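PDB 4RU0: putative branched-chain amino acid ABC transporter, periplasmic branched-chain amino acid-binding protein from Pseudomonas protegens Pf-5, which probably captures branched-chain amino acids or related small solutes outside the inner membrane and delivers them to an ABC importer. Local coordinates for residues A[69-74]-A[343-348]; A[337-342]-A[369-374]. One frame throughout, in Å; residues are numbered along the deposited sequence.

Interaction 1. Residues A[69-74]-A[343-348]; sequences GGINGV and TAQGKF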
ATOM      1  N   GLY A  69     -25.905  -1.847  -8.715  1.00 70.87           N
ATOM      2  CA  GLY A  69     -26.895  -2.368  -7.791  1.00 74.58           C
ATOM      3  C   GLY A  69     -26.256  -3.129  -6.647  1.00 71.99           C
ATOM      4  O   GLY A  69     -26.808  -4.117  -6.153  1.00 68.85           O
ATOM      5  N   GLY A  70     -25.084  -2.663  -6.225  1.00 70.49           N
ATOM      6  CA  GLY A  70     -24.331  -3.322  -5.173  1.00 66.51           C
ATOM      7  C   GLY A  70     -23.515  -4.468  -5.732  1.00 62.23           C
ATOM      8  O   GLY A  70     -23.318  -4.567  -6.944  1.00 63.21           O
ATOM      9  N   ILE A  71     -23.036  -5.336  -4.849  1.00 60.23           N
ATOM     10  CA  ILE A  71     -22.233  -6.479  -5.267  1.00 63.55           C
ATOM     11  C   ILE A  71     -23.126  -7.684  -5.516  1.00 67.87           C
ATOM     12  O   ILE A  71     -23.629  -8.295  -4.573  1.00 60.39           O
ATOM     13  CB  ILE A  71     -21.161  -6.846  -4.219  1.00 60.27           C
ATOM     14  CG1 ILE A  71     -20.220  -5.663  -3.974  1.00 59.35           C
ATOM     15  CG2 ILE A  71     -20.373  -8.066  -4.664  1.00 55.20           C
ATOM     16  CD1 ILE A  71     -19.211  -5.907  -2.877  1.00 52.18           C
ATOM     17  N   ASN A  72     -23.313  -8.015  -6.793  1.00 72.28           N
ATOM     18  CA  ASN A  72     -24.191  -9.110  -7.204  1.00 64.24           C
ATOM     19  C   ASN A  72     -25.566  -9.036  -6.548  1.00 65.97           C
ATOM     20  O   ASN A  72     -26.128 -10.055  -6.156  1.00 66.52           O
ATOM     21  CB  ASN A  72     -23.550 -10.462  -6.894  1.00 69.26           C
ATOM     22  CG  ASN A  72     -22.879 -11.084  -8.100  1.00 72.66           C
ATOM     23  OD1 ASN A  72     -22.722 -10.445  -9.141  1.00 78.23           O
ATOM     24  ND2 ASN A  72     -22.479 -12.344  -7.966  1.00 72.34           N
ATOM     25  N   GLY A  73     -26.092  -7.824  -6.418  1.00 66.89           N
ATOM     26  CA  GLY A  73     -27.404  -7.619  -5.836  1.00 68.68           C
ATOM     27  C   GLY A  73     -27.372  -7.185  -4.383  1.00 77.86           C
ATOM     28  O   GLY A  73     -28.331  -6.598  -3.885  1.00 73.97           O
ATOM     29  N   VAL A  74     -26.266  -7.473  -3.700  1.00 82.67           N
ATOM     30  CA  VAL A  74     -26.120  -7.122  -2.290  1.00 62.49           C
ATOM     31  C   VAL A  74     -25.651  -5.683  -2.109  1.00 61.76           C
ATOM     32  O   VAL A  74     -24.553  -5.319  -2.528  1.00 60.40           O
ATOM     33  CB  VAL A  74     -25.130  -8.054  -1.578  1.00 59.92           C
ATOM     34  CG1 VAL A  74     -25.026  -7.688  -0.104  1.00 58.38           C
ATOM     35  CG2 VAL A  74     -25.554  -9.497  -1.746  1.00 62.47           C
ATOM     36  N   THR A 343     -15.728 -12.400  -4.799  1.00 48.18           N
ATOM     37  CA  THR A 343     -15.130 -13.719  -4.971  1.00 47.53           C
ATOM     38  C   THR A 343     -15.776 -14.752  -4.052  1.00 61.69           C
ATOM     39  O   THR A 343     -16.021 -15.888  -4.457  1.00 60.54           O
ATOM     40  CB  THR A 343     -13.608 -13.685  -4.699  1.00 45.56           C
ATOM     41  OG1 THR A 343     -13.004 -12.640  -5.469  1.00 46.32           O
ATOM     42  CG2 THR A 343     -12.958 -15.015  -5.054  1.00 45.13           C
ATOM     43  N   ALA A 344     -16.052 -14.347  -2.816  1.00 46.48           N
ATOM     44  CA  ALA A 344     -16.580 -15.268  -1.818  1.00 51.70           C
ATOM     45  C   ALA A 344     -18.052 -15.585  -2.078  1.00 51.99           C
ATOM     46  O   ALA A 344     -18.493 -16.708  -1.853  1.00 48.50           O
ATOM     47  CB  ALA A 344     -16.394 -14.699  -0.413  1.00 44.78           C
ATOM     48  N   GLN A 345     -18.798 -14.596  -2.563  1.00 49.69           N
ATOM     49  CA  GLN A 345     -20.188 -14.799  -2.968  1.00 54.68           C
ATOM     50  C   GLN A 345     -20.316 -15.916  -4.000  1.00 60.19           C
ATOM     51  O   GLN A 345     -21.369 -16.535  -4.125  1.00 70.72           O
ATOM     52  CB  GLN A 345     -20.787 -13.511  -3.536  1.00 53.61           C
ATOM     53  CG  GLN A 345     -21.129 -12.461  -2.500  1.00 53.34           C
ATOM     54  CD  GLN A 345     -21.806 -11.257  -3.117  1.00 55.26           C
ATOM     55  OE1 GLN A 345     -22.163 -11.276  -4.290  1.00 66.08           O
ATOM     56  NE2 GLN A 345     -21.986 -10.203  -2.330  1.00 55.09           N
ATOM     57  N   GLY A 346     -19.237 -16.171  -4.733  1.00 55.53           N
ATOM     58  CA  GLY A 346     -19.201 -17.255  -5.695  1.00 53.02           C
ATOM     59  C   GLY A 346     -19.305 -18.617  -5.034  1.00 58.02           C
ATOM     60  O   GLY A 346     -19.567 -19.621  -5.696  1.00 63.00           O
ATOM     61  N   LYS A 347     -19.102 -18.656  -3.721  1.00 58.83           N
ATOM     62  CA  LYS A 347     -19.214 -19.908  -2.981  1.00 58.44           C
ATOM     63  C   LYS A 347     -20.228 -19.797  -1.837  1.00 59.72           C
ATOM     64  O   LYS A 347     -20.597 -20.796  -1.222  1.00 64.45           O
ATOM     65  CB  LYS A 347     -17.842 -20.341  -2.444  1.00 57.28           C
ATOM     66  CG  LYS A 347     -17.851 -21.715  -1.784  1.00 58.45           C
ATOM     67  CD  LYS A 347     -16.470 -22.292  -1.559  1.00 58.39           C
ATOM     68  CE  LYS A 347     -16.583 -23.663  -0.899  1.00 63.04           C
ATOM     69  NZ  LYS A 347     -15.301 -24.415  -0.902  1.00 69.33           N
ATOM     70  N   PHE A 348     -20.700 -18.590  -1.559  1.00 57.24           N
ATOM     71  CA  PHE A 348     -21.605 -18.413  -0.430  1.00 62.30           C
ATOM     72  C   PHE A 348     -22.910 -17.705  -0.812  1.00 70.28           C
ATOM     73  O   PHE A 348     -23.776 -17.491   0.040  1.00 76.18           O
ATOM     74  CB  PHE A 348     -20.894 -17.655   0.697  1.00 58.64           C
ATOM     75  CG  PHE A 348     -19.643 -18.340   1.195  1.00 58.68           C
ATOM     76  CD1 PHE A 348     -19.716 -19.551   1.864  1.00 47.44           C
ATOM     77  CD2 PHE A 348     -18.394 -17.765   1.000  1.00 59.50           C
ATOM     78  CE1 PHE A 348     -18.568 -20.178   2.322  1.00 45.75           C
ATOM     79  CE2 PHE A 348     -17.244 -18.390   1.455  1.00 44.48           C
ATOM     80  CZ  PHE A 348     -17.333 -19.597   2.117  1.00 44.28           C
TER
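Gln345, one turn from the C-terminal end of helix 325-348, reaches across to Ile71, Asn72 and Val74 and makes all the cross-segment contacts itself. Its CB departs with CG beside the backbone N (chi1 -75°), and the chain then runs extended through CG, carrying the amide to the loop. Gln345 CD arrives 3.8 Å from Ile71 O and equally close to the methyl CG2 of Ile71. The two branches of the amide diverge there. Gln345 OE1 presses on Asn72 CB at 3.1 Å and passes Ile71 O, a second acceptor, without bonding. Gln345 NE2 gives Ile71 O a weak hydrogen bond of 3.4 Å (148° at the hydrogen) and lies 3.7 Å from Val74 CG2. The Asn72 side chain runs past that of Gln345 in the opposite direction, the amide planes 35° apart. Cutting Gln345 back to alanine is likely to open a gap beside Ile71 CG2 and Val74 CG2 and to cost Ile71 O its weak side-chain donor. Ile71 O also accepts Val74 N at 2.9 Å, while Ile71 N returns a bond to Val74 O. That reciprocal pair closes a type I' turn, its Asn72-Gly73 corners both at positive phi, which reverses the loop between helix 47-67 and strand 76-82.

Interaction 2. Residues A[337-342]-A[369-374]; sequences AVEAIR and DARLKD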
ATOM      1  N   ALA A 337     -11.299  -5.053  -1.384  1.00 42.34           N
ATOM      2  CA  ALA A 337     -12.305  -5.606  -0.498  1.00 42.48           C
ATOM      3  C   ALA A 337     -13.540  -6.033  -1.286  1.00 44.30           C
ATOM      4  O   ALA A 337     -14.070  -7.126  -1.075  1.00 44.30           O
ATOM      5  CB  ALA A 337     -12.672  -4.595   0.572  1.00 42.53           C
ATOM      6  N   VAL A 338     -13.981  -5.174  -2.201  1.00 45.99           N
ATOM      7  CA  VAL A 338     -15.149  -5.450  -3.041  1.00 48.05           C
ATOM      8  C   VAL A 338     -14.977  -6.730  -3.860  1.00 48.02           C
ATOM      9  O   VAL A 338     -15.886  -7.558  -3.920  1.00 60.57           O
ATOM     10  CB  VAL A 338     -15.447  -4.268  -3.990  1.00 49.93           C
ATOM     11  CG1 VAL A 338     -16.426  -4.680  -5.075  1.00 52.11           C
ATOM     12  CG2 VAL A 338     -15.988  -3.085  -3.208  1.00 50.54           C
ATOM     13  N   GLU A 339     -13.812  -6.898  -4.477  1.00 47.10           N
ATOM     14  CA  GLU A 339     -13.534  -8.106  -5.249  1.00 47.03           C
ATOM     15  C   GLU A 339     -13.426  -9.339  -4.354  1.00 45.62           C
ATOM     16  O   GLU A 339     -13.809 -10.440  -4.752  1.00 46.21           O
ATOM     17  CB  GLU A 339     -12.252  -7.940  -6.066  1.00 46.38           C
ATOM     18  CG  GLU A 339     -12.385  -6.953  -7.211  1.00 48.12           C
ATOM     19  CD  GLU A 339     -13.490  -7.334  -8.187  1.00 57.19           C
ATOM     20  OE1 GLU A 339     -14.366  -6.480  -8.444  1.00 52.16           O
ATOM     21  OE2 GLU A 339     -13.483  -8.479  -8.694  1.00 50.47           O
ATOM     22  N   ALA A 340     -12.891  -9.149  -3.150  1.00 51.97           N
ATOM     23  CA  ALA A 340     -12.791 -10.233  -2.181  1.00 42.77           C
ATOM     24  C   ALA A 340     -14.182 -10.722  -1.805  1.00 43.89           C
ATOM     25  O   ALA A 340     -14.443 -11.925  -1.768  1.00 43.97           O
ATOM     26  CB  ALA A 340     -12.031  -9.780  -0.942  1.00 41.07           C
ATOM     27  N   ILE A 341     -15.066  -9.772  -1.525  1.00 44.96           N
ATOM     28  CA  ILE A 341     -16.454 -10.072  -1.215  1.00 53.02           C
ATOM     29  C   ILE A 341     -17.119 -10.778  -2.391  1.00 55.52           C
ATOM     30  O   ILE A 341     -17.731 -11.836  -2.227  1.00 48.42           O
ATOM     31  CB  ILE A 341     -17.237  -8.793  -0.866  1.00 54.79           C
ATOM     32  CG1 ILE A 341     -16.740  -8.220   0.461  1.00 45.94           C
ATOM     33  CG2 ILE A 341     -18.732  -9.083  -0.808  1.00 49.31           C
ATOM     34  CD1 ILE A 341     -17.224  -6.820   0.739  1.00 46.86           C
ATOM     35  N   ARG A 342     -16.971 -10.189  -3.575  1.00 49.07           N
ATOM     36  CA  ARG A 342     -17.509 -10.754  -4.806  1.00 50.83           C
ATOM     37  C   ARG A 342     -17.018 -12.181  -5.021  1.00 50.01           C
ATOM     38  O   ARG A 342     -17.797 -13.067  -5.364  1.00 63.18           O
ATOM     39  CB  ARG A 342     -17.128  -9.875  -6.001  1.00 51.80           C
ATOM     40  CG  ARG A 342     -17.509 -10.451  -7.357  1.00 56.18           C
ATOM     41  CD  ARG A 342     -17.291  -9.442  -8.480  1.00 54.94           C
ATOM     42  NE  ARG A 342     -18.200  -8.303  -8.382  1.00 56.59           N
ATOM     43  CZ  ARG A 342     -17.821  -7.063  -8.090  1.00 56.24           C
ATOM     44  NH1 ARG A 342     -16.546  -6.796  -7.868  1.00 75.02           N
ATOM     45  NH2 ARG A 342     -18.716  -6.089  -8.022  1.00 57.97           N
ATOM     46  N   ASP A 369      -6.119  -9.345 -16.081  1.00 62.73           N
ATOM     47  CA  ASP A 369      -6.157  -8.139 -16.899  1.00 64.50           C
ATOM     48  C   ASP A 369      -7.547  -7.966 -17.504  1.00 66.73           C
ATOM     49  O   ASP A 369      -8.040  -6.844 -17.644  1.00 62.57           O
ATOM     50  CB  ASP A 369      -5.101  -8.191 -17.998  1.00 60.79           C
ATOM     51  CG  ASP A 369      -3.730  -7.800 -17.501  1.00 80.75           C
ATOM     52  OD1 ASP A 369      -3.650  -6.929 -16.610  1.00 80.32           O
ATOM     53  OD2 ASP A 369      -2.736  -8.364 -18.003  1.00 82.35           O
ATOM     54  N   ALA A 370      -8.172  -9.085 -17.862  1.00 63.08           N
ATOM     55  CA  ALA A 370      -9.541  -9.070 -18.360  1.00 65.47           C
ATOM     56  C   ALA A 370     -10.469  -8.483 -17.307  1.00 72.96           C
ATOM     57  O   ALA A 370     -11.312  -7.631 -17.602  1.00 66.14           O
ATOM     58  CB  ALA A 370      -9.987 -10.473 -18.739  1.00 66.76           C
ATOM     59  N   ARG A 371     -10.291  -8.941 -16.073  1.00 67.10           N
ATOM     60  CA  ARG A 371     -11.100  -8.488 -14.954  1.00 61.22           C
ATOM     61  C   ARG A 371     -10.845  -7.010 -14.652  1.00 60.61           C
ATOM     62  O   ARG A 371     -11.775  -6.257 -14.366  1.00 61.25           O
ATOM     63  CB  ARG A 371     -10.813  -9.355 -13.729  1.00 60.15           C
ATOM     64  CG  ARG A 371     -11.547  -8.945 -12.476  1.00 58.48           C
ATOM     65  CD  ARG A 371     -13.046  -8.976 -12.679  1.00 66.88           C
ATOM     66  NE  ARG A 371     -13.724  -8.127 -11.707  1.00 65.33           N
ATOM     67  CZ  ARG A 371     -15.037  -7.953 -11.657  1.00 60.74           C
ATOM     68  NH1 ARG A 371     -15.824  -8.574 -12.523  1.00 74.06           N
ATOM     69  NH2 ARG A 371     -15.561  -7.156 -10.738  1.00 60.24           N
ATOM     70  N   LEU A 372      -9.581  -6.600 -14.727  1.00 59.66           N
ATOM     71  CA  LEU A 372      -9.211  -5.203 -14.515  1.00 64.16           C
ATOM     72  C   LEU A 372      -9.859  -4.299 -15.558  1.00 66.61           C
ATOM     73  O   LEU A 372     -10.252  -3.169 -15.257  1.00 61.62           O
ATOM     74  CB  LEU A 372      -7.686  -5.032 -14.553  1.00 58.03           C
ATOM     75  CG  LEU A 372      -6.860  -5.529 -13.363  1.00 55.88           C
ATOM     76  CD1 LEU A 372      -5.377  -5.511 -13.704  1.00 55.24           C
ATOM     77  CD2 LEU A 372      -7.131  -4.693 -12.115  1.00 57.27           C
ATOM     78  N   LYS A 373      -9.961  -4.802 -16.785  1.00 70.12           N
ATOM     79  CA  LYS A 373     -10.592  -4.056 -17.868  1.00 75.92           C
ATOM     80  C   LYS A 373     -12.077  -3.838 -17.584  1.00 67.64           C
ATOM     81  O   LYS A 373     -12.618  -2.768 -17.860  1.00 69.12           O
ATOM     82  CB  LYS A 373     -10.401  -4.776 -19.199  1.00 68.32           C
ATOM     83  N   ASP A 374     -12.731  -4.850 -17.020  1.00 67.22           N
ATOM     84  CA  ASP A 374     -14.146  -4.737 -16.674  1.00 74.10           C
ATOM     85  C   ASP A 374     -14.401  -3.613 -15.673  1.00 72.52           C
ATOM     86  O   ASP A 374     -15.215  -2.725 -15.928  1.00 72.24           O
ATOM     87  CB  ASP A 374     -14.677  -6.059 -16.115  1.00 74.85           C
ATOM     88  CG  ASP A 374     -14.949  -7.080 -17.198  1.00 81.48           C
ATOM     89  OD1 ASP A 374     -15.973  -6.944 -17.898  1.00 86.17           O
ATOM     90  OD2 ASP A 374     -14.143  -8.020 -17.351  1.00 87.39           O
TER
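A salt-bridge network of Glu339, Arg342 and Arg371 joins helix 325-348 to the short helix 369-375. It illustrates one carboxylate placed between two arginines of different helices, although the Arg342 side of the network is doubtful in detail. Arg371 comes at Glu339 from the opposite direction: its CG stands anti to the backbone N (chi1 177°), and a bend at chi2 then turns the chain so that the guanidinium meets the acid. Glu339 OE1 lies at the edge of that group, near its plane, and receives NH2 of Arg371 at 2.7 Å, although the modelled place of OE1 is somewhat uncertain. The other oxygen, Glu339 OE2, lies 3.0 Å from Arg371 NE. Carboxylate and guanidinium are turned 38° from each other, short of a flat side-on pairing. Both arginines gather about the one buried carboxylate, whose negative charge probably compensates theirs. In this two-lobed periplasmic binding protein fold, helix 325-348 packs against strand 34-40 through Ala337 on Phe36 and Ile341 on Gln34, while Glu339 and Leu372 both touch Ile367, in the short strand 366-367 that leads into the second helix. Arg342, on the same helix as Glu339, supplies the third charge. NH2 of Arg371 sits over one face of the Arg342 guanidinium, near Arg342 NH1, itself uncertainly placed, with the two planes 40° apart.

In the fold
Helix 325-348 is common to both contacts, which illustrates how one long helix can touch separate parts of a lobe, the 69-74 loop and helix 369-375. The centres of interactions 1 and 2 lie about 12 Å apart, and Ile71 connects them: its CD1 packs 3.8 Å from Val338 CG1 and equally near Ile341 CG2, while Ile71 CG2 meets Arg342 CA at 3.9 Å. Interaction 1 is the more peripheral, its centre about 25 Å from the centre of the chain against about 17 Å for interaction 2. Neither includes a residue of the pocket occupied by the polyether, formed by Tyr41, Tyr192, Trp243 and Trp269, though Tyr41 directly follows strand 34-40.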